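Local structure of glideosome-associated protein 50 (Plasmodium falciparum 3D7, 3TGH) at residues K1-L9 / H129-S137; L268-C277 / K289-Y300. The protein is a component of the glideosome complex of parasite gliding and host cell invasion, and may help assemble it and attach it to the inner membrane complex. All blocks are in the same frame, centred on the assembly; numbering follows the deposited sequence.

Interaction 1 of 2, residues K1-L9 / H129-S137; sequences KCQLRFASL and HYFTHFTVS
One face of the Phe134 ring is covered by the peptide joining Gln3 to Leu4 and by the first carbon of the Leu4 side chain. Leu4 N stands over the middle of this face, 4.1 Å above the plane. Beside it, Leu4 CB makes a CH-pi contact, 4.1 Å from the centroid of the Phe134 ring and 28° off its normal. Gln3 C lies over the same face, 4.0 Å from Phe134 CD1. Cys2 O comes to Phe134 CE1 obliquely, at 3.8 Å. The Phe134 and Leu4 side chains cross at about a right angle.

Further along, Leu4 CD1 and Thr132 CG2 meet tip to tip at 3.6 Å. Leu4 CG is anti to the backbone N (chi1 -173°) and CD1 continues in an extended line, which carries it past the ring to the threonine methyl. At the other end, Cys2 CA makes a CA-H...O contact of 3.3 Å with Thr135 O. Val136 CG1 packs on Cys2 O.

Within 1-9, Arg5 NE and NH2 both donate to Gln3 OE1, which sits somewhat out of the guanidinium plane. NE comes almost in line with the amide C=O, and NH2 at a clear bend. Another arm of this guanidinium, NH1, bonds to Glu33 O.

The two strands belong to different sheets of the metallophosphoesterase fold. Strand 128-136 is an outermost strand of its sheet, and 4-8 lies inside the other. Leu281, on the strand next to 4-8, also touches Leu4 and Phe134.

No hydrogen bond crosses between 1-9 and 129-137. Between these two segments the contact is mainly van der Waals, with one CA-H...O contact, so its fit probably depends more on shape than on polar pairing.

Interaction 2 of 2, residues L268-C277 / K289-Y300; sequences LFFSSDIGFC and KFVSSKKGEVIY
Ile274 O accepts from Ser293 N at 2.9 Å, in the carbonyl plane. Ser293 OG lies between the backbone N and the carbonyl carbon (chi1 68°), which lets it reach Ile274 O too, at 2.8 Å, from 54° above that plane.

Ser292 OG gives its hydrogen to Asp273 OD2 at 2.6 Å, on the anti side of the carboxylate and tilted out of its plane, and accepts from Lys294 N in an ST turn. Lys294 bends back across Asp273, and its NZ makes a weak salt bridge with Asp273 OD1 at 3.4 Å. Asp273 N is satisfied by Ser271 OG in a second ST turn.

Strands 275-282 and 285-292 form an antiparallel hairpin. In the hydrogen-bonded pair, Val291 N gives to Phe276 O at 2.9 Å and Phe276 N to Val291 O at 3.1 Å. Val291 CB rests over one face of the Phe276 ring. Phe26 and Phe29 of helix 17-32 meet that ring edge-to-face.

On the face that carries Cys277 and Phe290, Cys277 SG lies obliquely by the Phe290 ring, 3.4 Å from Phe290 CD2. Phe269, from the other sheet, clusters with Phe290 and Tyr300. The Phe269 and Tyr300 side chains run in opposite directions, their rings nearly parallel (2°) but barely overlapping. Each puts its CB over the centre of the other's ring. Ile299 CD1 meets the Phe269 ring at its edge.

Residues 268-277 thus cross from one sheet to the other. Polar bonds join 273-274 to 292-294, while aromatic packing joins the sheets. Ser292 and Lys294 would probably favour the ionised form of Asp273.

From the N terminus, residues 1-9 give an inner strand of the first sheet. The chain then runs about 120 residues before 129-137 comes back to pack against it, and interaction 1 closes that long loop. Interaction 2 follows in series and closes a short one, with 11 residues between its segments. The two neither nest nor cross. In the second sheet they use the two outermost strands, 128-136 and 267-271. In the first, strands 4-8 and 275-282 are neighbours, and there the contacts meet: Ser8 N probably bonds to Cys277 O at 2.9 Å. Together they tie the two sheets at separate places, with centres 22 Å apart.

Interaction 1 of 2, residues K1-L9 / H129-S137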
# COMPACT_ATOMS: atom_id res chain seq x y z
N LYS A 1 0.23 -10.53 21.72
CA LYS A 1 -0.23 -9.12 21.56
C LYS A 1 -1.58 -9.06 20.85
O LYS A 1 -1.84 -9.82 19.91
CB LYS A 1 0.83 -8.28 20.82
CG LYS A 1 1.48 -8.97 19.62
CD LYS A 1 2.72 -8.21 19.17
CE LYS A 1 3.44 -8.91 18.03
NZ LYS A 1 4.70 -8.20 17.65
N CYS A 2 -2.44 -8.14 21.31
CA CYS A 2 -3.83 -8.07 20.86
C CYS A 2 -4.07 -7.08 19.71
O CYS A 2 -5.20 -6.62 19.51
CB CYS A 2 -4.74 -7.70 22.05
SG CYS A 2 -4.76 -8.92 23.40
N GLN A 3 -3.01 -6.75 18.97
CA GLN A 3 -3.11 -5.83 17.83
C GLN A 3 -2.26 -6.30 16.65
O GLN A 3 -1.37 -7.15 16.81
CB GLN A 3 -2.68 -4.42 18.24
CG GLN A 3 -3.55 -3.78 19.31
CD GLN A 3 -3.11 -2.37 19.67
OE1 GLN A 3 -2.07 -1.88 19.20
NE2 GLN A 3 -3.89 -1.70 20.51
N LEU A 4 -2.55 -5.74 15.48
CA LEU A 4 -1.69 -5.89 14.30
C LEU A 4 -1.25 -4.49 13.90
O LEU A 4 -2.08 -3.61 13.71
CB LEU A 4 -2.46 -6.56 13.16
CG LEU A 4 -1.67 -6.94 11.90
CD1 LEU A 4 -2.54 -7.71 10.92
CD2 LEU A 4 -1.11 -5.71 11.20
N ARG A 5 0.06 -4.29 13.79
CA ARG A 5 0.63 -2.98 13.49
C ARG A 5 1.54 -3.02 12.28
O ARG A 5 2.46 -3.84 12.20
CB ARG A 5 1.40 -2.47 14.70
CG ARG A 5 0.50 -2.22 15.89
CD ARG A 5 1.26 -1.56 17.01
NE ARG A 5 0.37 -1.16 18.10
CZ ARG A 5 0.77 -0.50 19.19
NH1 ARG A 5 2.05 -0.17 19.35
NH2 ARG A 5 -0.12 -0.18 20.12
N PHE A 6 1.28 -2.10 11.35
CA PHE A 6 2.05 -2.01 10.14
C PHE A 6 2.27 -0.54 9.79
O PHE A 6 1.58 0.33 10.30
CB PHE A 6 1.38 -2.80 9.00
CG PHE A 6 0.11 -2.20 8.46
CD1 PHE A 6 0.15 -1.38 7.34
CD2 PHE A 6 -1.12 -2.46 9.06
CE1 PHE A 6 -1.02 -0.83 6.82
CE2 PHE A 6 -2.30 -1.91 8.54
CZ PHE A 6 -2.24 -1.09 7.42
N ALA A 7 3.29 -0.29 8.98
CA ALA A 7 3.61 1.06 8.53
C ALA A 7 3.42 1.16 7.03
O ALA A 7 3.50 0.16 6.32
CB ALA A 7 5.05 1.42 8.91
N SER A 8 3.16 2.38 6.56
CA SER A 8 3.04 2.68 5.13
C SER A 8 4.08 3.72 4.75
O SER A 8 4.22 4.73 5.45
CB SER A 8 1.65 3.24 4.80
OG SER A 8 0.64 2.26 4.95
N LEU A 9 4.79 3.47 3.65
CA LEU A 9 5.82 4.37 3.13
C LEU A 9 5.70 4.43 1.61
O LEU A 9 5.83 3.41 0.94
CB LEU A 9 7.21 3.86 3.52
CG LEU A 9 8.38 4.72 3.06
CD1 LEU A 9 8.45 6.02 3.87
CD2 LEU A 9 9.69 3.94 3.12
N HIS A 129 -2.38 -10.51 -3.03
CA HIS A 129 -3.06 -10.36 -1.75
C HIS A 129 -2.27 -11.02 -0.65
O HIS A 129 -1.42 -11.87 -0.92
CB HIS A 129 -4.46 -10.97 -1.80
CG HIS A 129 -4.46 -12.37 -2.35
ND1 HIS A 129 -4.74 -12.65 -3.66
CD2 HIS A 129 -4.15 -13.55 -1.76
CE1 HIS A 129 -4.64 -13.95 -3.86
NE2 HIS A 129 -4.29 -14.52 -2.73
N TYR A 130 -2.56 -10.61 0.58
CA TYR A 130 -1.97 -11.17 1.79
C TYR A 130 -3.07 -11.20 2.85
O TYR A 130 -3.60 -10.16 3.24
CB TYR A 130 -0.79 -10.30 2.24
CG TYR A 130 -0.23 -10.63 3.61
CD1 TYR A 130 0.32 -11.88 3.88
CD2 TYR A 130 -0.22 -9.67 4.63
CE1 TYR A 130 0.84 -12.18 5.14
CE2 TYR A 130 0.30 -9.96 5.89
CZ TYR A 130 0.83 -11.22 6.13
OH TYR A 130 1.35 -11.50 7.37
N PHE A 131 -3.44 -12.40 3.27
CA PHE A 131 -4.46 -12.57 4.28
C PHE A 131 -3.77 -13.00 5.56
O PHE A 131 -2.92 -13.89 5.53
CB PHE A 131 -5.46 -13.66 3.87
CG PHE A 131 -6.51 -13.19 2.91
CD1 PHE A 131 -6.17 -12.86 1.60
CD2 PHE A 131 -7.84 -13.11 3.29
CE1 PHE A 131 -7.15 -12.43 0.70
CE2 PHE A 131 -8.81 -12.69 2.40
CZ PHE A 131 -8.47 -12.35 1.11
N THR A 132 -4.13 -12.36 6.66
CA THR A 132 -3.54 -12.69 7.95
C THR A 132 -4.59 -12.59 9.05
O THR A 132 -5.77 -12.33 8.79
CB THR A 132 -2.32 -11.79 8.24
OG1 THR A 132 -1.62 -12.28 9.39
CG2 THR A 132 -2.73 -10.32 8.43
N HIS A 133 -4.17 -12.84 10.28
CA HIS A 133 -5.08 -12.82 11.42
C HIS A 133 -4.31 -12.56 12.71
O HIS A 133 -3.09 -12.74 12.76
CB HIS A 133 -5.82 -14.15 11.53
CG HIS A 133 -4.91 -15.32 11.72
ND1 HIS A 133 -4.68 -15.89 12.96
CD2 HIS A 133 -4.15 -16.02 10.85
CE1 HIS A 133 -3.83 -16.89 12.83
NE2 HIS A 133 -3.49 -16.99 11.56
N PHE A 134 -5.03 -12.12 13.74
CA PHE A 134 -4.46 -11.93 15.07
C PHE A 134 -5.51 -12.17 16.14
O PHE A 134 -6.71 -12.11 15.86
CB PHE A 134 -3.83 -10.54 15.20
CG PHE A 134 -4.80 -9.39 15.05
CD1 PHE A 134 -5.33 -8.77 16.17
CD2 PHE A 134 -5.18 -8.93 13.80
CE1 PHE A 134 -6.22 -7.70 16.04
CE2 PHE A 134 -6.07 -7.87 13.66
CZ PHE A 134 -6.59 -7.25 14.78
N THR A 135 -5.05 -12.47 17.35
CA THR A 135 -5.94 -12.80 18.47
C THR A 135 -6.26 -11.56 19.31
O THR A 135 -5.40 -10.70 19.51
CB THR A 135 -5.30 -13.86 19.39
OG1 THR A 135 -4.84 -14.97 18.61
CG2 THR A 135 -6.31 -14.36 20.42
N VAL A 136 -7.50 -11.47 19.79
CA VAL A 136 -7.92 -10.38 20.68
C VAL A 136 -8.66 -10.94 21.91
O VAL A 136 -9.04 -12.12 21.93
CB VAL A 136 -8.85 -9.38 19.96
CG1 VAL A 136 -8.09 -8.66 18.86
CG2 VAL A 136 -10.08 -10.07 19.41
N SER A 137 -8.85 -10.09 22.92
CA SER A 137 -9.53 -10.48 24.17
C SER A 137 -10.98 -10.02 24.19
O SER A 137 -11.50 -9.49 23.21
CB SER A 137 -8.79 -9.88 25.37
OG SER A 137 -7.44 -10.32 25.42

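Interaction 2 of 2, residues L268-C277 / K289-Y300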
# COMPACT_ATOMS: atom_id res chain seq x y z
N LEU A 268 -10.20 15.34 5.89
CA LEU A 268 -10.12 15.54 7.33
C LEU A 268 -8.75 16.07 7.75
O LEU A 268 -8.61 16.70 8.80
CB LEU A 268 -10.41 14.23 8.06
CG LEU A 268 -11.80 13.64 7.87
CD1 LEU A 268 -11.88 12.26 8.53
CD2 LEU A 268 -12.87 14.57 8.43
N PHE A 269 -7.75 15.81 6.92
CA PHE A 269 -6.39 16.21 7.22
C PHE A 269 -5.58 16.20 5.94
O PHE A 269 -5.73 15.29 5.11
CB PHE A 269 -5.77 15.23 8.23
CG PHE A 269 -4.27 15.21 8.23
CD1 PHE A 269 -3.55 16.23 8.83
CD2 PHE A 269 -3.57 14.17 7.64
CE1 PHE A 269 -2.16 16.21 8.84
CE2 PHE A 269 -2.18 14.15 7.64
CZ PHE A 269 -1.48 15.17 8.24
N PHE A 270 -4.73 17.20 5.78
CA PHE A 270 -3.80 17.27 4.66
C PHE A 270 -2.48 17.88 5.13
O PHE A 270 -2.49 18.88 5.85
CB PHE A 270 -4.37 18.12 3.52
CG PHE A 270 -3.47 18.20 2.31
CD1 PHE A 270 -3.72 17.42 1.20
CD2 PHE A 270 -2.38 19.06 2.30
CE1 PHE A 270 -2.90 17.49 0.08
CE2 PHE A 270 -1.55 19.13 1.19
CZ PHE A 270 -1.81 18.34 0.08
N SER A 271 -1.37 17.29 4.70
CA SER A 271 -0.05 17.86 4.96
C SER A 271 0.91 17.57 3.81
O SER A 271 0.93 16.45 3.29
CB SER A 271 0.53 17.30 6.26
OG SER A 271 1.82 17.83 6.50
N SER A 272 1.70 18.56 3.43
CA SER A 272 2.73 18.39 2.42
C SER A 272 4.05 17.90 3.04
O SER A 272 5.02 17.70 2.33
CB SER A 272 2.95 19.70 1.65
OG SER A 272 3.40 20.72 2.52
N ASP A 273 4.07 17.71 4.37
CA ASP A 273 5.28 17.25 5.06
C ASP A 273 5.75 15.89 4.53
O ASP A 273 4.94 15.03 4.21
CB ASP A 273 5.03 17.10 6.57
CG ASP A 273 4.96 18.44 7.30
OD1 ASP A 273 4.83 19.49 6.64
OD2 ASP A 273 5.03 18.41 8.55
N ILE A 274 7.07 15.73 4.45
CA ILE A 274 7.68 14.42 4.20
C ILE A 274 7.43 13.58 5.44
O ILE A 274 7.62 14.05 6.56
CB ILE A 274 9.19 14.57 3.88
CG1 ILE A 274 9.34 15.17 2.48
CG2 ILE A 274 9.92 13.23 3.97
CD1 ILE A 274 10.75 15.60 2.15
N GLY A 275 6.97 12.35 5.24
CA GLY A 275 6.59 11.51 6.36
C GLY A 275 6.10 10.13 5.98
O GLY A 275 6.42 9.62 4.91
N PHE A 276 5.32 9.54 6.87
CA PHE A 276 4.84 8.17 6.69
C PHE A 276 3.67 7.93 7.63
O PHE A 276 3.34 8.80 8.45
CB PHE A 276 5.98 7.17 6.96
CG PHE A 276 6.58 7.27 8.34
CD1 PHE A 276 6.08 6.51 9.39
CD2 PHE A 276 7.65 8.12 8.58
CE1 PHE A 276 6.62 6.61 10.66
CE2 PHE A 276 8.20 8.22 9.85
CZ PHE A 276 7.70 7.47 10.89
N CYS A 277 3.05 6.75 7.53
CA CYS A 277 1.95 6.38 8.43
C CYS A 277 2.26 5.13 9.23
O CYS A 277 2.97 4.24 8.75
CB CYS A 277 0.69 6.09 7.63
SG CYS A 277 0.03 7.50 6.80
N LYS A 289 -1.81 6.78 12.37
CA LYS A 289 -1.03 7.93 12.81
C LYS A 289 -0.16 8.44 11.67
O LYS A 289 0.64 7.70 11.07
CB LYS A 289 -0.16 7.56 14.01
CG LYS A 289 -0.95 7.26 15.28
CD LYS A 289 -0.03 6.79 16.39
CE LYS A 289 -0.80 6.18 17.55
NZ LYS A 289 0.11 5.60 18.59
N PHE A 290 -0.34 9.72 11.35
CA PHE A 290 0.46 10.38 10.33
C PHE A 290 1.65 11.05 10.99
O PHE A 290 1.48 11.91 11.85
CB PHE A 290 -0.38 11.43 9.59
CG PHE A 290 -1.45 10.84 8.73
CD1 PHE A 290 -2.67 10.46 9.27
CD2 PHE A 290 -1.23 10.66 7.37
CE1 PHE A 290 -3.66 9.90 8.47
CE2 PHE A 290 -2.21 10.12 6.56
CZ PHE A 290 -3.43 9.74 7.11
N VAL A 291 2.85 10.66 10.57
CA VAL A 291 4.09 11.13 11.19
C VAL A 291 4.83 12.05 10.24
O VAL A 291 5.07 11.69 9.08
CB VAL A 291 5.01 9.95 11.57
CG1 VAL A 291 6.28 10.46 12.23
CG2 VAL A 291 4.27 8.97 12.49
N SER A 292 5.18 13.23 10.73
CA SER A 292 5.96 14.20 9.97
C SER A 292 7.43 14.11 10.35
O SER A 292 7.78 14.12 11.53
CB SER A 292 5.44 15.63 10.23
OG SER A 292 6.38 16.58 9.78
N SER A 293 8.29 14.08 9.33
CA SER A 293 9.74 14.04 9.50
C SER A 293 10.34 15.36 9.99
O SER A 293 11.54 15.42 10.27
CB SER A 293 10.42 13.67 8.18
OG SER A 293 10.28 14.72 7.22
N LYS A 294 9.52 16.40 10.09
CA LYS A 294 10.00 17.70 10.55
C LYS A 294 10.66 17.54 11.92
O LYS A 294 11.80 17.97 12.11
CB LYS A 294 8.85 18.72 10.62
CG LYS A 294 9.27 20.15 10.30
CD LYS A 294 9.07 20.49 8.83
CE LYS A 294 7.63 20.89 8.54
NZ LYS A 294 7.49 21.51 7.19
N LYS A 295 9.95 16.92 12.86
CA LYS A 295 10.54 16.56 14.16
C LYS A 295 10.02 15.23 14.71
O LYS A 295 10.03 15.01 15.92
CB LYS A 295 10.36 17.70 15.17
CG LYS A 295 8.98 18.35 15.19
CD LYS A 295 8.93 19.54 16.17
CE LYS A 295 9.79 20.72 15.70
NZ LYS A 295 9.80 21.85 16.68
N GLY A 296 9.60 14.34 13.82
CA GLY A 296 9.13 13.01 14.21
C GLY A 296 7.85 13.05 15.03
O GLY A 296 7.63 12.21 15.89
N GLU A 297 7.01 14.03 14.75
CA GLU A 297 5.78 14.25 15.49
C GLU A 297 4.58 13.63 14.76
O GLU A 297 4.47 13.72 13.53
CB GLU A 297 5.59 15.76 15.67
CG GLU A 297 4.29 16.23 16.30
CD GLU A 297 4.31 17.72 16.60
OE1 GLU A 297 5.24 18.17 17.32
OE2 GLU A 297 3.42 18.45 16.11
N VAL A 298 3.70 12.98 15.52
CA VAL A 298 2.41 12.53 15.01
C VAL A 298 1.55 13.79 14.86
O VAL A 298 1.20 14.43 15.85
CB VAL A 298 1.73 11.52 15.96
CG1 VAL A 298 0.34 11.17 15.46
CG2 VAL A 298 2.58 10.26 16.11
N ILE A 299 1.25 14.16 13.61
CA ILE A 299 0.52 15.40 13.35
C ILE A 299 -0.97 15.19 13.08
O ILE A 299 -1.74 16.15 13.01
CB ILE A 299 1.17 16.23 12.22
CG1 ILE A 299 1.30 15.45 10.92
CG2 ILE A 299 2.54 16.73 12.68
CD1 ILE A 299 1.66 16.32 9.72
N TYR A 300 -1.39 13.93 12.95
CA TYR A 300 -2.81 13.60 12.86
C TYR A 300 -3.05 12.14 13.21
O TYR A 300 -2.28 11.27 12.81
CB TYR A 300 -3.37 13.89 11.47
CG TYR A 300 -4.88 13.84 11.42
CD1 TYR A 300 -5.65 14.88 11.95
CD2 TYR A 300 -5.55 12.76 10.85
CE1 TYR A 300 -7.04 14.84 11.93
CE2 TYR A 300 -6.94 12.72 10.81
CZ TYR A 300 -7.67 13.75 11.35
OH TYR A 300 -9.04 13.69 11.31